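Local coordinates for protein acetamidase (PDB 2II1) that binds calcium ions and probably hydrolyses carbon-nitrogen bonds of linear amides, at residues 110-113 with 118-121; 155-160 with 276-281; 272-275 with 281-284. All blocks are in the same frame, centred on the assembly; numbering follows the deposited sequence.

Interaction 1: residues 110-113 with 118-121; sequences LFPI and VVYS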
loop_
_atom_site.group_PDB
_atom_site.type_symbol
_atom_site.label_atom_id
_atom_site.label_comp_id
_atom_site.label_asym_id
_atom_site.label_seq_id
_atom_site.Cartn_x
_atom_site.Cartn_y
_atom_site.Cartn_z
ATOM N N LEU A 110 15.480 10.414 20.105
ATOM C CA LEU A 110 15.962 11.540 19.298
ATOM C C LEU A 110 16.844 11.062 18.145
ATOM O O LEU A 110 17.660 10.146 18.301
ATOM C CB LEU A 110 16.688 12.589 20.186
ATOM C CG LEU A 110 15.756 13.443 21.092
ATOM C CD1 LEU A 110 16.505 14.365 22.052
ATOM C CD2 LEU A 110 14.831 14.270 20.247
ATOM N N PHE A 111 16.654 11.681 16.984
ATOM C CA PHE A 111 17.335 11.284 15.764
ATOM C C PHE A 111 18.073 12.487 15.241
ATOM O O PHE A 111 17.459 13.393 14.676
ATOM C CB PHE A 111 16.346 10.801 14.684
ATOM C CG PHE A 111 15.607 9.573 15.067
ATOM C CD1 PHE A 111 14.556 9.648 15.979
ATOM C CD2 PHE A 111 15.969 8.337 14.556
ATOM C CE1 PHE A 111 13.865 8.514 16.377
ATOM C CE2 PHE A 111 15.282 7.190 14.946
ATOM C CZ PHE A 111 14.224 7.274 15.871
ATOM N N PRO A 112 19.389 12.509 15.445
ATOM C CA PRO A 112 20.227 13.471 14.716
ATOM C C PRO A 112 20.098 13.336 13.192
ATOM O O PRO A 112 20.061 12.214 12.649
ATOM C CB PRO A 112 21.654 13.131 15.149
ATOM C CG PRO A 112 21.561 12.059 16.183
ATOM C CD PRO A 112 20.142 11.643 16.368
ATOM N N ILE A 113 20.025 14.474 12.520
ATOM C CA ILE A 113 20.093 14.523 11.071
ATOM C C ILE A 113 21.523 14.868 10.733
ATOM O O ILE A 113 22.045 15.847 11.249
ATOM C CB ILE A 113 19.177 15.600 10.495
ATOM C CG1 ILE A 113 17.751 15.363 10.955
ATOM C CG2 ILE A 113 19.260 15.617 8.967
ATOM C CD1 ILE A 113 17.364 13.901 11.031
ATOM N N VAL A 118 19.078 10.102 8.437
ATOM C CA VAL A 118 18.499 10.122 9.795
ATOM C C VAL A 118 19.256 9.088 10.660
ATOM O O VAL A 118 19.252 7.872 10.380
ATOM C CB VAL A 118 16.957 9.843 9.809
ATOM C CG1 VAL A 118 16.412 9.807 11.238
ATOM C CG2 VAL A 118 16.170 10.859 8.953
ATOM N N VAL A 119 19.942 9.564 11.698
ATOM C CA VAL A 119 20.740 8.673 12.524
ATOM C C VAL A 119 19.856 7.956 13.571
ATOM O O VAL A 119 19.370 8.597 14.514
ATOM C CB VAL A 119 21.930 9.419 13.193
ATOM C CG1 VAL A 119 22.754 8.436 14.064
ATOM C CG2 VAL A 119 22.840 10.037 12.131
ATOM N N TYR A 120 19.649 6.646 13.380
ATOM C CA TYR A 120 18.842 5.811 14.291
ATOM C C TYR A 120 19.699 5.268 15.442
ATOM O O TYR A 120 19.316 5.324 16.606
ATOM C CB TYR A 120 18.182 4.662 13.496
ATOM C CG TYR A 120 17.313 3.684 14.285
ATOM C CD1 TYR A 120 17.885 2.659 15.064
ATOM C CD2 TYR A 120 15.920 3.741 14.209
ATOM C CE1 TYR A 120 17.069 1.740 15.782
ATOM C CE2 TYR A 120 15.112 2.849 14.917
ATOM C CZ TYR A 120 15.689 1.855 15.709
ATOM O OH TYR A 120 14.877 0.965 16.377
ATOM N N SER A 121 20.860 4.738 15.091
ATOM C CA SER A 121 21.830 4.224 16.043
ATOM C C SER A 121 23.201 4.192 15.359
ATOM O O SER A 121 23.334 4.557 14.170
ATOM C CB SER A 121 21.452 2.823 16.511
ATOM O OG SER A 121 21.436 1.933 15.410
HETATM O O HOH W 1 19.025 8.319 16.986
#

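Interaction 2: residues 155-160 with 276-281; sequences NLDTKD and IVNPLK. With CA (calcium ion), chain E.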
loop_
_atom_site.group_PDB
_atom_site.type_symbol
_atom_site.label_atom_id
_atom_site.label_comp_id
_atom_site.label_asym_id
_atom_site.label_seq_id
_atom_site.Cartn_x
_atom_site.Cartn_y
_atom_site.Cartn_z
ATOM N N ASN A 155 -4.441 15.982 8.278
ATOM C CA ASN A 155 -3.454 15.000 8.741
ATOM C C ASN A 155 -3.398 13.748 7.838
ATOM O O ASN A 155 -3.867 12.660 8.198
ATOM C CB ASN A 155 -3.754 14.643 10.182
ATOM C CG ASN A 155 -2.572 14.078 10.900
ATOM O OD1 ASN A 155 -1.432 14.077 10.394
ATOM N ND2 ASN A 155 -2.827 13.561 12.085
ATOM N N LEU A 156 -2.848 13.955 6.638
ATOM C CA LEU A 156 -2.853 12.942 5.562
ATOM C C LEU A 156 -1.723 11.934 5.732
ATOM O O LEU A 156 -1.831 10.803 5.249
ATOM C CB LEU A 156 -2.712 13.626 4.173
ATOM C CG LEU A 156 -3.882 14.474 3.642
ATOM C CD1 LEU A 156 -3.611 15.164 2.315
ATOM C CD2 LEU A 156 -5.160 13.647 3.495
ATOM N N ASP A 157 -0.637 12.361 6.395
ATOM C CA ASP A 157 0.586 11.569 6.513
ATOM C C ASP A 157 0.888 10.706 5.281
ATOM O O ASP A 157 0.997 9.478 5.356
ATOM C CB ASP A 157 0.584 10.777 7.827
ATOM C CG ASP A 157 0.640 11.685 9.040
ATOM O OD1 ASP A 157 1.240 12.781 8.938
ATOM O OD2 ASP A 157 0.097 11.318 10.097
ATOM N N THR A 158 1.052 11.395 4.150
ATOM C CA THR A 158 1.289 10.783 2.845
ATOM C C THR A 158 2.713 11.121 2.443
ATOM O O THR A 158 3.071 12.301 2.274
ATOM C CB THR A 158 0.206 11.287 1.820
ATOM O OG1 THR A 158 -1.069 10.782 2.221
ATOM C CG2 THR A 158 0.469 10.853 0.388
ATOM N N LYS A 159 3.539 10.084 2.306
ATOM C CA LYS A 159 4.970 10.254 2.089
ATOM C C LYS A 159 5.323 10.765 0.698
ATOM O O LYS A 159 6.446 11.224 0.460
ATOM C CB LYS A 159 5.753 8.957 2.437
ATOM C CG LYS A 159 5.772 7.868 1.357
ATOM C CD LYS A 159 6.628 6.679 1.767
ATOM C CE LYS A 159 6.600 5.616 0.683
ATOM N NZ LYS A 159 7.476 4.436 0.942
ATOM N N ASP A 160 4.369 10.705 -0.220
ATOM C CA ASP A 160 4.579 11.251 -1.564
ATOM C C ASP A 160 4.413 12.773 -1.597
ATOM O O ASP A 160 4.733 13.420 -2.604
ATOM C CB ASP A 160 3.644 10.567 -2.569
ATOM C CG ASP A 160 4.073 9.134 -2.868
ATOM O OD1 ASP A 160 5.250 8.941 -3.202
ATOM O OD2 ASP A 160 3.249 8.199 -2.768
ATOM N N ILE A 276 -2.330 4.582 9.030
ATOM C CA ILE A 276 -3.455 3.875 9.684
ATOM C C ILE A 276 -3.673 4.240 11.150
ATOM O O ILE A 276 -4.356 3.503 11.905
ATOM C CB ILE A 276 -3.330 2.329 9.531
ATOM C CG1 ILE A 276 -2.090 1.786 10.242
ATOM C CG2 ILE A 276 -3.264 1.955 8.067
ATOM C CD1 ILE A 276 -2.064 0.273 10.365
ATOM N N VAL A 277 -3.128 5.386 11.556
ATOM C CA VAL A 277 -3.018 5.712 12.993
ATOM C C VAL A 277 -3.814 6.948 13.444
ATOM O O VAL A 277 -3.927 7.181 14.632
ATOM C CB VAL A 277 -1.534 5.887 13.412
ATOM C CG1 VAL A 277 -0.791 4.580 13.231
ATOM C CG2 VAL A 277 -0.899 6.995 12.627
ATOM N N ASN A 278 -4.328 7.732 12.488
ATOM C CA ASN A 278 -5.043 8.978 12.789
ATOM C C ASN A 278 -6.538 8.678 12.937
ATOM O O ASN A 278 -6.963 7.563 12.594
ATOM C CB ASN A 278 -4.736 10.031 11.713
ATOM C CG ASN A 278 -3.263 10.401 11.674
ATOM O OD1 ASN A 278 -2.559 10.359 12.707
ATOM N ND2 ASN A 278 -2.776 10.758 10.480
ATOM N N PRO A 279 -7.333 9.627 13.503
ATOM C CA PRO A 279 -8.760 9.372 13.696
ATOM C C PRO A 279 -9.508 8.998 12.426
ATOM O O PRO A 279 -10.527 8.299 12.492
ATOM C CB PRO A 279 -9.276 10.677 14.290
ATOM C CG PRO A 279 -8.096 11.240 14.977
ATOM C CD PRO A 279 -6.954 10.929 14.074
ATOM N N LEU A 280 -9.009 9.437 11.277
ATOM C CA LEU A 280 -9.417 8.823 10.035
ATOM C C LEU A 280 -8.155 8.228 9.407
ATOM O O LEU A 280 -7.042 8.720 9.619
ATOM C CB LEU A 280 -10.214 9.792 9.122
ATOM C CG LEU A 280 -11.576 10.331 9.613
ATOM C CD1 LEU A 280 -12.386 10.958 8.487
ATOM C CD2 LEU A 280 -12.364 9.234 10.231
ATOM N N LYS A 281 -8.333 7.111 8.715
ATOM C CA LYS A 281 -7.256 6.426 8.012
ATOM C C LYS A 281 -7.183 6.974 6.559
ATOM O O LYS A 281 -8.179 7.399 5.989
ATOM C CB LYS A 281 -7.486 4.898 8.021
ATOM C CG LYS A 281 -7.998 4.296 9.334
ATOM C CD LYS A 281 -7.016 4.476 10.462
ATOM C CE LYS A 281 -7.615 4.053 11.818
ATOM N NZ LYS A 281 -6.845 4.685 12.958
HETATM CA CA CA E . 0.638 13.379 11.240
HETATM O O HOH W 2 -0.503 12.019 12.768
HETATM O O HOH W 3 2.645 12.459 12.314
#

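Interaction 3: residues 272-275 with 281-284; sequences YVSQ and KTAR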
loop_
_atom_site.group_PDB
_atom_site.type_symbol
_atom_site.label_atom_id
_atom_site.label_comp_id
_atom_site.label_asym_id
_atom_site.label_seq_id
_atom_site.Cartn_x
_atom_site.Cartn_y
_atom_site.Cartn_z
ATOM N N TYR A 272 -2.363 2.150 -2.433
ATOM C CA TYR A 272 -1.397 2.319 -1.357
ATOM C C TYR A 272 -2.051 2.887 -0.102
ATOM O O TYR A 272 -3.092 3.539 -0.155
ATOM C CB TYR A 272 -0.291 3.295 -1.771
ATOM C CG TYR A 272 0.615 2.845 -2.902
ATOM C CD1 TYR A 272 1.406 1.691 -2.775
ATOM C CD2 TYR A 272 0.697 3.572 -4.086
ATOM C CE1 TYR A 272 2.244 1.278 -3.794
ATOM C CE2 TYR A 272 1.547 3.172 -5.111
ATOM C CZ TYR A 272 2.309 2.022 -4.957
ATOM O OH TYR A 272 3.146 1.633 -5.960
ATOM N N VAL A 273 -1.362 2.657 1.004
ATOM C CA VAL A 273 -1.746 3.078 2.332
ATOM C C VAL A 273 -0.886 4.271 2.722
ATOM O O VAL A 273 0.340 4.225 2.580
ATOM C CB VAL A 273 -1.501 1.925 3.340
ATOM C CG1 VAL A 273 -1.453 2.430 4.763
ATOM C CG2 VAL A 273 -2.544 0.798 3.167
ATOM N N SER A 274 -1.517 5.334 3.215
ATOM C CA SER A 274 -0.783 6.504 3.674
ATOM C C SER A 274 -0.436 6.360 5.143
ATOM O O SER A 274 0.733 6.395 5.499
ATOM C CB SER A 274 -1.563 7.809 3.444
ATOM O OG SER A 274 -1.541 8.173 2.070
ATOM N N GLN A 275 -1.465 6.232 5.980
ATOM C CA GLN A 275 -1.306 6.110 7.425
ATOM C C GLN A 275 -2.496 5.337 7.938
ATOM O O GLN A 275 -3.578 5.472 7.358
ATOM C CB GLN A 275 -1.251 7.501 8.105
ATOM C CG GLN A 275 -2.443 8.456 7.845
ATOM C CD GLN A 275 -3.676 8.164 8.725
ATOM O OE1 GLN A 275 -3.576 7.467 9.748
ATOM N NE2 GLN A 275 -4.835 8.691 8.321
ATOM N N LYS A 281 -8.333 7.111 8.715
ATOM C CA LYS A 281 -7.256 6.426 8.012
ATOM C C LYS A 281 -7.183 6.974 6.559
ATOM O O LYS A 281 -8.179 7.399 5.989
ATOM C CB LYS A 281 -7.486 4.898 8.021
ATOM C CG LYS A 281 -7.998 4.296 9.334
ATOM C CD LYS A 281 -7.016 4.476 10.462
ATOM C CE LYS A 281 -7.615 4.053 11.818
ATOM N NZ LYS A 281 -6.845 4.685 12.958
ATOM N N THR A 282 -6.006 6.958 5.947
ATOM C CA THR A 282 -5.840 7.549 4.613
ATOM C C THR A 282 -5.192 6.542 3.678
ATOM O O THR A 282 -4.266 5.861 4.065
ATOM C CB THR A 282 -4.983 8.798 4.668
ATOM O OG1 THR A 282 -5.572 9.724 5.581
ATOM C CG2 THR A 282 -4.854 9.449 3.274
ATOM N N ALA A 283 -5.697 6.480 2.450
ATOM C CA ALA A 283 -5.245 5.578 1.388
ATOM C C ALA A 283 -5.115 6.389 0.123
ATOM O O ALA A 283 -5.715 7.483 0.018
ATOM C CB ALA A 283 -6.242 4.452 1.183
ATOM N N ARG A 284 -4.309 5.896 -0.820
ATOM C CA ARG A 284 -4.203 6.535 -2.155
ATOM C C ARG A 284 -4.138 5.538 -3.283
ATOM O O ARG A 284 -3.492 4.500 -3.164
ATOM C CB ARG A 284 -3.026 7.534 -2.280
ATOM C CG ARG A 284 -1.647 7.003 -2.010
ATOM C CD ARG A 284 -0.717 8.116 -1.521
ATOM N NE ARG A 284 0.683 7.668 -1.541
ATOM C CZ ARG A 284 1.247 6.890 -0.622
ATOM N NH1 ARG A 284 0.558 6.464 0.418
ATOM N NH2 ARG A 284 2.512 6.513 -0.743
#

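Interaction 1: residues 110-113 with 118-121
Phe-111, Pro-112 and Ile-113 pack against Val-118, Val-119 and Tyr-120 where two antiparallel strands, 107-114 and 117-119, form a beta hairpin at the periphery of the chain. Ile-113 and Val-118 make an antiparallel non-hydrogen-bonded pair, and next to it the amide of Val-119 gives a straight bond to the carbonyl of Pro-112 (N to O 2.8 Å, 167° at the hydrogen). Beyond that point the strands part, and a water sits between two carbonyl oxygens, 2.6 Å from Leu-110 O and 2.5 Å from Val-119 O.

Side chains make up the rest. Val-118 straddles its neighbours: CG1, anti to the backbone N (chi1 177°), reaches CB of Phe-111 at 3.6 Å, while CG2 meets Ile-113 CD1 at 3.9 Å, these two side chains lying alongside and pointing the same way. Tyr-120 CD2 comes in at the edge of the Phe-111 ring, 3.6 Å from CE2, the two planes turned 59° apart. On the Pro-112 side, CG of the proline ring lies 4.0 Å from Val-119 CB, the two side chains crossing at about a right angle.

Tyr-120 OH bonds to the Glu-260 carbonyl of the second subunit, and Lys-109 makes cation-pi contacts with both aromatic rings. Strand 87-92 flanks the hairpin beside 107-114 and strand 125-127 beside 117-119, completing a four-stranded antiparallel sheet.

Interaction 2: residues 155-160 with 276-281
Asn-155 and Asn-278 mark the nearest approach of two irregular backbone segments, 155-160 and 276-281, with CA atoms still 7.4 Å apart, so that side chains must span the gap. Asn-278 does so with its amide. Its ND2 gives a nearly straight bond to Asp-157 OD2 (3.0 Å, 174° at the hydrogen), leaving in the plane of its own amide but meeting the carboxylate from above the carboxylate plane. The same nitrogen makes a weak, bent bond to the backbone O of Asn-155, 3.2 Å away. The side-chain amides of the two asparagines stack, their planes 27° apart.

The contact shows a second-shell residue setting a metal's first shell. The calcium ion is bound by Asn-155 OD1 at 2.3 Å, by both carboxylate oxygens of Asp-157, by two waters and by Asp-182, which also binds a second calcium ion. With CG anti to the backbone N (chi1 -159°), Asn-155 presents OD1 to the metal, while ND2 donates to Gly-147 and to one of the metal-bound waters. That water in turn donates to Asn-278 OD1 at 2.6 Å. With an alanine in place of Asn-278, this water would probably lose its acceptor and Asp-157 OD2 the N-H that holds it from outside the metal's first shell. Within the same loop, Lys-281 NZ bonds to the backbone O of Ile-276 and, at 2.9 Å, to that of Asn-278.

Interaction 3: residues 272-275 with 281-284
Strands 270-275 and 281-288 form a beta hairpin at one edge of the large mixed sheet within this chain, and Tyr-272 to Gln-275 pair antiparallel with Lys-281 to Arg-284 in its arm near the turn. Tyr-272 and Arg-284 form a hydrogen-bonded pair in which each amide reaches the other's carbonyl, both bonds 2.7 Å from N to O. Val-273 and Ala-283 follow as a non-hydrogen-bonded pair. Then the register slips by one residue: the amides of Ser-274 and Gln-275 both turn to the carbonyl of Thr-282, Ser-274 N at 2.9 Å and Gln-275 N by a weak bond. Thr-282 N returns a straight bond to Gln-275 O.

Two long side chains fold across the strands. Gln-275, with CG lodged between its backbone N and carbonyl carbon (chi1 56°) and its chain bent at chi2, carries NE2 to Thr-282 OG1 at 3.0 Å, a hydroxyl close to the amide plane and also hydrogen-bonded to Ser-231 OG. The remaining amide bonds go to the turn, NE2 to Leu-280 O and OE1 to the amides of Val-277 and Asn-278, which fixes how the amide is flipped. Arg-284 runs extended from CG to NE over Tyr-272, whose CB lies 3.9 Å above one guanidinium face, toward its rim. Its NH1 adds weak bonds to Val-273 O, near the guanidinium plane, and to Ser-274 OG, itself also hydrogen-bonded to Thr-158 OG1, while NH2 makes salt bridges with Asp-160 and Asp-189. Ser-274 CB packs against Thr-282 CG2 at 3.7 Å.

Helix 235-253 packs against Val-273 and Ala-283, and Tyr-272 and Val-273 each meet their own counterpart in the second subunit. Two successive residues facing a single one across an antiparallel pair define the classic beta bulge.

Interactions 2 and 3 form one continuous unit, their centres 6 Å apart: the turn 276-281 that reaches the calcium site joins the two strands of interaction 3, and Lys-281 belongs to both. Gln-275 NE2 lies 2.6 Å from Leu-280 O, and Ser-274 OG 2.7 Å from Thr-158 OG1, both probable hydrogen bonds, so the bulged hairpin holds both the turn and the metal-binding loop. Interaction 1 stands apart, its nearest atoms about 12 Å from interaction 2 and about 16 Å from interaction 3. It lies nearer the second calcium site, the Phe-111 side chain about 8 Å from that of ligand Glu-198 and about 12 Å from a calcium ion. All three contacts touch the second subunit.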